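Putative Chlorite dismutase TA0507 (Thermoplasma acidophilum, PDB 3DTZ) is of unknown function but belongs to the chlorite dismutase family and, as its relatives do, probably binds heme and may act as an oxidoreductase. Local coordinates at residues R45-D48 with R49-S53; R52-D55 with E56-A60; L93-E96 with R97-S101. All blocks are in the same frame, centred on the assembly; numbering follows the deposited sequence.

Interaction 1. Residues R45-D48 with R49-S53; sequences RSLD and RMMRS
Asp-48 and Arg-52 are one turn apart on helix 41-60 and form a salt bridge on its surface. Arg-52 comes side-on with two nitrogens, NE and NH2, and both close on the single oxygen OD2 of Asp-48. The NH2-to-OD2 bond of Arg-52 to Asp-48 is 2.8 Å and the NE-to-OD2 bond of the same pair is 3.0 Å. OD2 lies near the guanidinium plane, but both nitrogens reach it from one face of the carboxylate, whose plane is turned 39° from the guanidinium. The bend of the arginine at chi3 (-77°) folds its end back toward the aspartate. Arg-49 behaves differently. Its guanidinium lays one face over the backbone of the preceding turn, with NH2 of Arg-49 3.5 Å from CA of Ser-46. A water accepts from NE of Arg-45 and NH1 of Arg-49 and so links two like charges. On the buried side, CD1 of Leu-47 meets the CE methyls of both selenomethionines, 3.7 Å from CE of Met-51 and 3.9 Å from CE of Met-50. This apolar side faces other helices: Leu-47 packs on Ala-240 and Met-51 on Ile-239 of helix 236-243, while Met-50 and Met-51 touch Met-102 of helix 88-102.

Interaction 2. Residues R52-D55 with E56-A60; sequences RSID and EFFSA
This is a local contact between successive turns of an alpha helix, toward the C-terminal part of helix 41-60. That helix lies against the antiparallel beta sheet of the ferredoxin-like alpha/beta fold of the chlorite dismutase family, beside helix 88-102. Backbone i to i+4 hydrogen bonds join the turns; N of Phe-57 meets O of Ser-53 at 2.9 Å.

The buried side is apolar. Ile-54 and Phe-58 lie side by side and point the same way. The CG2 methyl of Ile-54 sits at the edge of the Phe-58 ring, close to its plane and 3.8 Å from CE2. That methyl is anti to the backbone N, while CG of Phe-58 stands beside its own N (chi1 -75°), and this brings the ring edge alongside the isoleucine branch. CD2 of Phe-57 lies above one face of the Phe-58 ring, offset toward the rim. Phe-58 also stacks with Phe-67 of strand 64-72 and meets the rings of Tyr-64 and Tyr-83. With an alanine here in place of Phe-58, a gap would probably open among these rings, and CG2 of Ile-54 would lose the ring edge beside it.

The exposed side is polar. In one of its two conformers Glu-56 lies over Ser-53, but this placement is doubtful, because CG of Glu-56 comes too close to O of Ser-53. The bond from OG of Ser-53 to OE2 of Glu-56 belongs to that conformer and is weak and uncertain at 3.4 Å. One turn on, the backbone N of Ser-59 bonds to O of Asp-55 at 3.0 Å, and a water lies 3.1 Å from that same O of Asp-55.

Interaction 3. Residues L93-E96 with R97-S101; sequences LAKE and RVQAS
Lys-95 and Gln-99 lie side by side, one turn apart on helix 88-102, an alpha helix packed on the sheet of the ferredoxin-like alpha/beta fold of this family. Four backbone i to i+4 hydrogen bonds tie the two segments. The one from N of Val-98 to O of Ala-94 is 3.0 Å.

The polar side chains belong mainly to the subunit interface. CG of both Lys-95 and Gln-99 is anti to the backbone N (chi1 176° and -170°), and the two chains point the same way. NZ of Lys-95 donates to the carbonyls of Ser-72 and Ser-77 of the second subunit. NE2 of Gln-99 donates to Thr-75 O and Asp-78 OD1 of that subunit, while OE1 takes a bond from Tyr-31 of its own chain. Glu-96 forms a salt bridge with Arg-71 of the second subunit.

The apolar contacts face inward. Val-98 packs on Leu-29 and Tyr-31 of strand 25-33, and Ala-94 on Tyr-83 and Phe-58.

Arg-97 stands apart: it packs on Phe-57 of helix 41-60, with CB of Ser-101 at the edge of its guanidinium. NE2 of Gln-99 and NZ of Lys-95 lie 3.9 Å apart, two donors serving the second subunit and not bonded to each other.

In the fold
Interactions 1 and 2 follow one another on helix 41-60 and share Arg-52 and Ser-53, their centres 11 Å apart. Both are partly buried: charged and polar side chains line one side, and apolar ones the other. Interaction 1 has a true salt bridge and packing of selenomethionine methyls on a leucine, whereas interaction 2 depends on aromatic rings, and its Ser-53 to Glu-56 bond is weak. Interaction 3, on helix 88-102, is the buried one. Its polar groups are spent mostly on a second subunit, while the other two meet no other chain. The helices touch where Phe-57 CG meets Arg-97 CG at 3.7 Å and Met-50 CE meets Ser-101 O.

Interaction 1. Residues R45-D48 with R49-S53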
loop_
_atom_site.group_PDB
_atom_site.type_symbol
_atom_site.label_atom_id
_atom_site.label_comp_id
_atom_site.label_asym_id
_atom_site.label_seq_id
_atom_site.Cartn_x
_atom_site.Cartn_y
_atom_site.Cartn_z
ATOM N N ARG D 45 31.386 1.701 14.249
ATOM C CA ARG D 45 31.957 0.684 15.142
ATOM C C ARG D 45 30.876 -0.080 15.916
ATOM O O ARG D 45 30.949 -1.316 16.057
ATOM C CB ARG D 45 32.979 1.309 16.101
ATOM C CG ARG D 45 34.340 1.549 15.468
ATOM C CD ARG D 45 35.386 1.963 16.516
ATOM N NE ARG D 45 34.983 3.195 17.185
ATOM C CZ ARG D 45 35.349 4.424 16.817
ATOM N NH1 ARG D 45 36.158 4.624 15.773
ATOM N NH2 ARG D 45 34.894 5.462 17.509
ATOM N N SER D 46 29.870 0.666 16.382
ATOM C CA SER D 46 28.713 0.094 17.066
ATOM C C SER D 46 27.966 -0.883 16.146
ATOM O O SER D 46 27.593 -1.979 16.567
ATOM C CB SER D 46 27.770 1.202 17.531
ATOM O OG SER D 46 26.705 0.662 18.299
ATOM N N LEU D 47 27.751 -0.490 14.893
ATOM C CA LEU D 47 27.089 -1.394 13.947
ATOM C C LEU D 47 27.915 -2.671 13.745
ATOM O O LEU D 47 27.371 -3.779 13.683
ATOM C CB LEU D 47 26.825 -0.696 12.590
ATOM C CG LEU D 47 26.272 -1.592 11.474
ATOM C CD1 LEU D 47 24.950 -2.237 11.933
ATOM C CD2 LEU D 47 26.103 -0.832 10.137
ATOM N N ASP D 48 29.237 -2.508 13.633
ATOM C CA ASP D 48 30.126 -3.630 13.386
ATOM C C ASP D 48 30.068 -4.617 14.551
ATOM O O ASP D 48 29.962 -5.842 14.355
ATOM C CB ASP D 48 31.552 -3.103 13.179
ATOM C CG ASP D 48 32.577 -4.203 13.062
ATOM O OD1 ASP D 48 32.533 -4.992 12.089
ATOM O OD2 ASP D 48 33.456 -4.247 13.945
ATOM N N ARG D 49 30.121 -4.077 15.764
ATOM C CA ARG D 49 30.085 -4.921 16.951
ATOM C C ARG D 49 28.737 -5.649 17.013
ATOM O O ARG D 49 28.659 -6.834 17.367
ATOM C CB ARG D 49 30.339 -4.098 18.223
ATOM C CG ARG D 49 31.737 -3.567 18.362
ATOM C CD ARG D 49 31.964 -2.980 19.788
ATOM N NE ARG D 49 31.011 -1.905 20.078
ATOM C CZ ARG D 49 31.256 -0.605 19.914
ATOM N NH1 ARG D 49 32.439 -0.182 19.467
ATOM N NH2 ARG D 49 30.310 0.286 20.204
HETATM N N MSE D 50 27.673 -4.953 16.645
HETATM C CA MSE D 50 26.361 -5.589 16.681
HETATM C C MSE D 50 26.183 -6.742 15.673
HETATM O O MSE D 50 25.592 -7.765 15.997
HETATM C CB MSE D 50 25.266 -4.547 16.510
HETATM C CG MSE D 50 23.885 -5.163 16.605
HETATM SE SE MSE D 50 23.109 -5.237 14.873
HETATM C CE MSE D 50 22.652 -3.441 14.900
HETATM N N MSE D 51 26.652 -6.564 14.448
HETATM C CA MSE D 51 26.582 -7.624 13.424
HETATM C C MSE D 51 27.458 -8.827 13.776
HETATM O O MSE D 51 27.046 -9.981 13.609
HETATM C CB MSE D 51 27.000 -7.082 12.075
HETATM C CG MSE D 51 26.080 -6.027 11.529
HETATM SE SE MSE D 51 24.438 -6.920 10.876
HETATM C CE MSE D 51 23.558 -5.321 10.321
ATOM N N ARG D 52 28.660 -8.558 14.276
ATOM C CA ARG D 52 29.515 -9.644 14.756
ATOM C C ARG D 52 28.802 -10.425 15.871
ATOM O O ARG D 52 28.826 -11.641 15.881
ATOM C CB ARG D 52 30.878 -9.104 15.191
ATOM C CG ARG D 52 31.783 -8.794 14.001
ATOM C CD ARG D 52 33.224 -8.424 14.416
ATOM N NE ARG D 52 33.294 -7.053 14.932
ATOM C CZ ARG D 52 33.678 -6.702 16.157
ATOM N NH1 ARG D 52 34.074 -7.608 17.055
ATOM N NH2 ARG D 52 33.690 -5.418 16.483
ATOM N N SER D 53 28.162 -9.720 16.797
ATOM C CA SER D 53 27.436 -10.376 17.876
ATOM C C SER D 53 26.254 -11.240 17.401
ATOM O O SER D 53 26.054 -12.348 17.910
ATOM C CB SER D 53 26.996 -9.376 18.937
ATOM O OG SER D 53 26.384 -10.070 20.018
HETATM O O HOH W 1 33.924 2.640 19.771
#

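Interaction 2. Residues R52-D55 with E56-A60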
loop_
_atom_site.group_PDB
_atom_site.type_symbol
_atom_site.label_atom_id
_atom_site.label_comp_id
_atom_site.label_asym_id
_atom_site.label_seq_id
_atom_site.Cartn_x
_atom_site.Cartn_y
_atom_site.Cartn_z
ATOM N N ARG D 52 28.660 -8.558 14.276
ATOM C CA ARG D 52 29.515 -9.644 14.756
ATOM C C ARG D 52 28.802 -10.425 15.871
ATOM O O ARG D 52 28.826 -11.641 15.881
ATOM C CB ARG D 52 30.878 -9.104 15.191
ATOM C CG ARG D 52 31.783 -8.794 14.001
ATOM C CD ARG D 52 33.224 -8.424 14.416
ATOM N NE ARG D 52 33.294 -7.053 14.932
ATOM C CZ ARG D 52 33.678 -6.702 16.157
ATOM N NH1 ARG D 52 34.074 -7.608 17.055
ATOM N NH2 ARG D 52 33.690 -5.418 16.483
ATOM N N SER D 53 28.162 -9.720 16.797
ATOM C CA SER D 53 27.436 -10.376 17.876
ATOM C C SER D 53 26.254 -11.240 17.401
ATOM O O SER D 53 26.054 -12.348 17.910
ATOM C CB SER D 53 26.996 -9.376 18.937
ATOM O OG SER D 53 26.384 -10.070 20.018
ATOM N N ILE D 54 25.479 -10.747 16.433
ATOM C CA ILE D 54 24.417 -11.551 15.819
ATOM C C ILE D 54 25.000 -12.846 15.255
ATOM O O ILE D 54 24.504 -13.931 15.537
ATOM C CB ILE D 54 23.652 -10.750 14.711
ATOM C CG1 ILE D 54 22.918 -9.576 15.349
ATOM C CG2 ILE D 54 22.676 -11.665 13.958
ATOM C CD1 ILE D 54 22.120 -8.709 14.375
ATOM N N ASP D 55 26.103 -12.718 14.528
ATOM C CA ASP D 55 26.748 -13.867 13.926
ATOM C C ASP D 55 27.175 -14.885 15.002
ATOM O O ASP D 55 26.965 -16.086 14.841
ATOM C CB ASP D 55 27.922 -13.395 13.072
ATOM C CG ASP D 55 28.533 -14.501 12.273
ATOM O OD1 ASP D 55 27.897 -15.012 11.342
ATOM O OD2 ASP D 55 29.664 -14.861 12.585
ATOM N N GLU D 56 27.725 -14.372 16.109
ATOM C CA GLU D 56 28.141 -15.200 17.240
ATOM C C GLU D 56 26.957 -15.929 17.902
ATOM O O GLU D 56 27.104 -17.077 18.339
ATOM C CB GLU D 56 28.957 -14.382 18.263
ATOM C CG GLU D 56 28.150 -13.488 19.224
ATOM C CD GLU D 56 29.022 -12.638 20.171
ATOM O OE1 GLU D 56 30.136 -12.227 19.776
ATOM O OE2 GLU D 56 28.582 -12.373 21.313
ATOM N N PHE D 57 25.799 -15.262 17.967
ATOM C CA PHE D 57 24.558 -15.861 18.504
ATOM C C PHE D 57 24.194 -17.139 17.731
ATOM O O PHE D 57 23.884 -18.177 18.328
ATOM C CB PHE D 57 23.411 -14.844 18.428
ATOM C CG PHE D 57 22.042 -15.425 18.679
ATOM C CD1 PHE D 57 21.525 -15.513 19.992
ATOM C CD2 PHE D 57 21.253 -15.844 17.613
ATOM C CE1 PHE D 57 20.248 -16.053 20.243
ATOM C CE2 PHE D 57 19.966 -16.374 17.847
ATOM C CZ PHE D 57 19.467 -16.471 19.169
ATOM N N PHE D 58 24.220 -17.033 16.402
ATOM C CA PHE D 58 23.908 -18.173 15.541
ATOM C C PHE D 58 24.994 -19.257 15.627
ATOM O O PHE D 58 24.672 -20.433 15.698
ATOM C CB PHE D 58 23.640 -17.706 14.089
ATOM C CG PHE D 58 22.286 -17.045 13.930
ATOM C CD1 PHE D 58 21.140 -17.805 13.766
ATOM C CD2 PHE D 58 22.170 -15.644 14.013
ATOM C CE1 PHE D 58 19.883 -17.177 13.642
ATOM C CE2 PHE D 58 20.937 -15.003 13.916
ATOM C CZ PHE D 58 19.782 -15.768 13.727
ATOM N N SER D 59 26.259 -18.856 15.664
ATOM C CA SER D 59 27.345 -19.841 15.681
ATOM C C SER D 59 27.372 -20.595 16.991
ATOM O O SER D 59 27.895 -21.708 17.053
ATOM C CB SER D 59 28.701 -19.170 15.481
ATOM O OG SER D 59 28.736 -18.552 14.210
ATOM N N ALA D 60 26.855 -19.972 18.049
ATOM C CA ALA D 60 26.952 -20.550 19.389
ATOM C C ALA D 60 25.954 -21.675 19.633
ATOM O O ALA D 60 26.184 -22.502 20.505
ATOM C CB ALA D 60 26.813 -19.472 20.463
HETATM O O HOH W 2 27.115 -17.986 12.436
#

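Interaction 3. Residues L93-E96 with R97-S101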
loop_
_atom_site.group_PDB
_atom_site.type_symbol
_atom_site.label_atom_id
_atom_site.label_comp_id
_atom_site.label_asym_id
_atom_site.label_seq_id
_atom_site.Cartn_x
_atom_site.Cartn_y
_atom_site.Cartn_z
ATOM N N LEU D 93 13.236 -17.375 18.836
ATOM C CA LEU D 93 14.382 -16.752 19.559
ATOM C C LEU D 93 15.332 -15.988 18.628
ATOM O O LEU D 93 15.819 -14.880 18.960
ATOM C CB LEU D 93 15.153 -17.821 20.340
ATOM C CG LEU D 93 14.458 -18.253 21.629
ATOM C CD1 LEU D 93 15.121 -19.482 22.174
ATOM C CD2 LEU D 93 14.469 -17.104 22.671
ATOM N N ALA D 94 15.577 -16.571 17.461
ATOM C CA ALA D 94 16.450 -15.953 16.451
ATOM C C ALA D 94 15.803 -14.679 15.926
ATOM O O ALA D 94 16.449 -13.647 15.859
ATOM C CB ALA D 94 16.692 -16.922 15.310
ATOM N N LYS D 95 14.510 -14.749 15.604
ATOM C CA LYS D 95 13.812 -13.546 15.090
ATOM C C LYS D 95 13.862 -12.424 16.139
ATOM O O LYS D 95 14.155 -11.271 15.829
ATOM C CB LYS D 95 12.374 -13.881 14.667
ATOM C CG LYS D 95 11.538 -12.635 14.200
ATOM C CD LYS D 95 10.760 -12.055 15.400
ATOM C CE LYS D 95 9.887 -10.835 14.983
ATOM N NZ LYS D 95 9.008 -10.458 16.124
ATOM N N GLU D 96 13.626 -12.765 17.392
ATOM C CA GLU D 96 13.613 -11.743 18.454
ATOM C C GLU D 96 14.996 -11.153 18.708
ATOM O O GLU D 96 15.110 -9.964 18.983
ATOM C CB GLU D 96 13.073 -12.315 19.743
ATOM C CG GLU D 96 11.566 -12.541 19.643
ATOM C CD GLU D 96 11.024 -13.379 20.771
ATOM O OE1 GLU D 96 11.791 -14.136 21.438
ATOM O OE2 GLU D 96 9.801 -13.280 20.963
ATOM N N ARG D 97 16.012 -12.000 18.587
ATOM C CA ARG D 97 17.393 -11.577 18.755
ATOM C C ARG D 97 17.796 -10.556 17.680
ATOM O O ARG D 97 18.386 -9.507 17.991
ATOM C CB ARG D 97 18.311 -12.804 18.663
ATOM C CG ARG D 97 19.824 -12.487 18.706
ATOM C CD ARG D 97 20.258 -12.016 20.078
ATOM N NE ARG D 97 21.723 -11.838 20.141
ATOM C CZ ARG D 97 22.358 -10.786 19.630
ATOM N NH1 ARG D 97 21.668 -9.821 19.043
ATOM N NH2 ARG D 97 23.675 -10.683 19.725
ATOM N N VAL D 98 17.550 -10.908 16.424
ATOM C CA VAL D 98 17.836 -10.028 15.294
ATOM C C VAL D 98 17.001 -8.722 15.441
ATOM O O VAL D 98 17.523 -7.617 15.362
ATOM C CB VAL D 98 17.590 -10.721 13.949
ATOM C CG1 VAL D 98 17.751 -9.698 12.791
ATOM C CG2 VAL D 98 18.587 -11.906 13.783
ATOM N N GLN D 99 15.708 -8.865 15.666
ATOM C CA GLN D 99 14.871 -7.676 15.858
ATOM C C GLN D 99 15.329 -6.745 16.985
ATOM O O GLN D 99 15.331 -5.518 16.808
ATOM C CB GLN D 99 13.396 -8.085 16.025
ATOM C CG GLN D 99 12.438 -6.905 15.989
ATOM C CD GLN D 99 11.552 -6.915 14.756
ATOM O OE1 GLN D 99 12.057 -6.946 13.606
ATOM N NE2 GLN D 99 10.204 -6.948 14.989
ATOM N N ALA D 100 15.717 -7.308 18.137
ATOM C CA ALA D 100 16.130 -6.502 19.306
ATOM C C ALA D 100 17.391 -5.728 18.963
ATOM O O ALA D 100 17.562 -4.586 19.407
ATOM C CB ALA D 100 16.381 -7.393 20.505
ATOM N N SER D 101 18.264 -6.353 18.166
ATOM C CA SER D 101 19.522 -5.712 17.779
ATOM C C SER D 101 19.325 -4.640 16.725
ATOM O O SER D 101 20.034 -3.612 16.730
ATOM C CB SER D 101 20.522 -6.766 17.275
ATOM O OG SER D 101 21.110 -7.385 18.422
#